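Local structure of extracellular serine protease (3WQB) at residues 347-352 / 420-425. The protein cleaves peptide bonds after paired basic residues, one of them lysine, as a secreted calcium-binding serine protease of the furin-like subtilase family. The protein carries 1 engineered substitution. Residues are numbered along the deposited sequence; the frame is centred on the assembly and turned at random.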
loop_
_atom_site.group_PDB
_atom_site.type_symbol
_atom_site.label_atom_id
_atom_site.label_comp_id
_atom_site.label_asym_id
_atom_site.label_seq_id
_atom_site.Cartn_x
_atom_site.Cartn_y
_atom_site.Cartn_z
ATOM N N ALA A 347 11.352 -12.876 1.553
ATOM C CA ALA A 347 11.641 -14.222 1.065
ATOM C C ALA A 347 13.033 -14.678 1.508
ATOM O O ALA A 347 13.231 -15.846 1.858
ATOM C CB ALA A 347 11.512 -14.290 -0.439
ATOM N N LEU A 348 13.994 -13.768 1.531
ATOM C CA LEU A 348 15.332 -14.103 2.020
ATOM C C LEU A 348 15.266 -14.550 3.482
ATOM O O LEU A 348 15.783 -15.610 3.855
ATOM C CB LEU A 348 16.301 -12.923 1.860
ATOM C CG LEU A 348 16.651 -12.551 0.416
ATOM C CD1 LEU A 348 17.631 -11.390 0.373
ATOM C CD2 LEU A 348 17.225 -13.748 -0.327
ATOM N N LEU A 349 14.600 -13.754 4.307
ATOM C CA LEU A 349 14.510 -14.068 5.721
ATOM C C LEU A 349 13.788 -15.382 5.952
ATOM O O LEU A 349 14.231 -16.209 6.747
ATOM C CB LEU A 349 13.812 -12.943 6.480
ATOM C CG LEU A 349 14.501 -11.584 6.460
ATOM C CD1 LEU A 349 13.710 -10.630 7.305
ATOM C CD2 LEU A 349 15.937 -11.648 6.918
ATOM N N MET A 350 12.671 -15.568 5.258
ATOM C CA MET A 350 11.912 -16.802 5.378
ATOM C C MET A 350 12.733 -18.012 4.962
ATOM O O MET A 350 12.624 -19.073 5.571
ATOM C CB MET A 350 10.629 -16.732 4.555
ATOM C CG MET A 350 9.590 -15.784 5.111
ATOM S SD MET A 350 8.207 -15.677 3.970
ATOM C CE MET A 350 7.024 -14.806 5.001
ATOM N N SER A 351 13.553 -17.871 3.929
ATOM C CA SER A 351 14.351 -19.011 3.473
ATOM C C SER A 351 15.436 -19.383 4.479
ATOM O O SER A 351 15.766 -20.562 4.616
ATOM C CB SER A 351 14.939 -18.781 2.081
ATOM O OG SER A 351 15.993 -17.829 2.071
ATOM N N ALA A 352 15.970 -18.382 5.180
ATOM C CA ALA A 352 17.016 -18.578 6.190
ATOM C C ALA A 352 16.453 -19.129 7.496
ATOM O O ALA A 352 17.122 -19.907 8.189
ATOM C CB ALA A 352 17.742 -17.278 6.452
ATOM N N ASN A 420 21.062 -7.956 5.836
ATOM C CA ASN A 420 22.157 -8.579 6.572
ATOM C C ASN A 420 21.953 -8.467 8.077
ATOM O O ASN A 420 22.153 -9.450 8.803
ATOM C CB ASN A 420 23.485 -7.914 6.229
ATOM C CG ASN A 420 23.920 -8.131 4.799
ATOM O OD1 ASN A 420 23.394 -8.978 4.072
ATOM N ND2 ASN A 420 24.909 -7.354 4.389
ATOM N N LYS A 421 21.554 -7.283 8.542
ATOM C CA LYS A 421 21.360 -7.070 9.976
ATOM C C LYS A 421 20.130 -7.823 10.481
ATOM O O LYS A 421 20.150 -8.380 11.579
ATOM C CB LYS A 421 21.280 -5.583 10.314
ATOM C CG LYS A 421 21.319 -5.280 11.807
ATOM C CD LYS A 421 21.402 -3.787 12.064
ATOM C CE LYS A 421 21.304 -3.512 13.556
ATOM N NZ LYS A 421 21.454 -2.067 13.850
ATOM N N ALA A 422 19.075 -7.880 9.668
ATOM C CA ALA A 422 17.909 -8.679 10.026
ATOM C C ALA A 422 18.302 -10.137 10.227
ATOM O O ALA A 422 17.845 -10.785 11.166
ATOM C CB ALA A 422 16.806 -8.540 8.970
ATOM N N LEU A 423 19.163 -10.648 9.347
ATOM C CA LEU A 423 19.658 -12.023 9.479
ATOM C C LEU A 423 20.541 -12.228 10.703
ATOM O O LEU A 423 20.487 -13.281 11.326
ATOM C CB LEU A 423 20.397 -12.462 8.217
ATOM C CG LEU A 423 19.510 -12.713 7.000
ATOM C CD1 LEU A 423 20.368 -12.773 5.746
ATOM C CD2 LEU A 423 18.712 -13.989 7.173
ATOM N N GLU A 424 21.355 -11.235 11.038
ATOM C CA GLU A 424 22.145 -11.279 12.269
ATOM C C GLU A 424 21.238 -11.383 13.493
ATOM O O GLU A 424 21.474 -12.185 14.392
ATOM C CB GLU A 424 23.030 -10.039 12.374
ATOM C CG GLU A 424 23.981 -10.041 13.551
ATOM C CD GLU A 424 24.887 -8.836 13.533
ATOM O OE1 GLU A 424 24.443 -7.754 13.963
ATOM O OE2 GLU A 424 26.038 -8.967 13.071
ATOM N N LEU A 425 20.178 -10.588 13.517
ATOM C CA LEU A 425 19.263 -10.610 14.647
ATOM C C LEU A 425 18.461 -11.907 14.673
ATOM O O LEU A 425 18.160 -12.437 15.743
ATOM C CB LEU A 425 18.325 -9.398 14.620
ATOM C CG LEU A 425 18.902 -7.993 14.830
ATOM C CD1 LEU A 425 17.785 -6.967 14.885
ATOM C CD2 LEU A 425 19.743 -7.927 16.097
#
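Leu349 reaches from helix 335-352 to Ala422 and Leu423 of helix 419-426. Its CB leaves the backbone at a slant to the other helix, and its branched end makes the contact. With CG anti to the carbonyl carbon (chi1 -62°) and chi2 extended (-177°), CD2 is the methyl that points at the facing helix; CD1 stays further back. CD1 comes only to 4.1 Å from CB of Ala422. CD2 sits closer in, 3.8 Å from the same Ala422 CB. CD2 also meets Leu423: Leu349 CD2 is 3.6 Å from Leu423 CD2 and 3.7 Å from Leu423 CG. The two leucine side chains cross at an angle rather than lie alongside each other. Leu423 CD2 is shared: it also touches Ala352 CB at 3.5 Å, three residues after Leu349, about one turn on. The helix segments run roughly parallel, with a crossing angle of -27° and axes 10.4 Å apart.

Around the contact, Leu365 of helix 358-368 packs on Leu349, and Trp61 and Ala62 of helix 60-64 pack on Leu423. The contact packs helix 419-426 against helix 335-352 of the subtilase domain. Helix 335-352 starts beside Ala336, engineered at the predicted charge-relay position, as the serine-bearing helix of subtilases does. The contact is at the far, C-terminal end of that helix, away from the annotated sites. No hydrogen bond or salt bridge crosses it, so the two segments meet through shape and apolar burial alone.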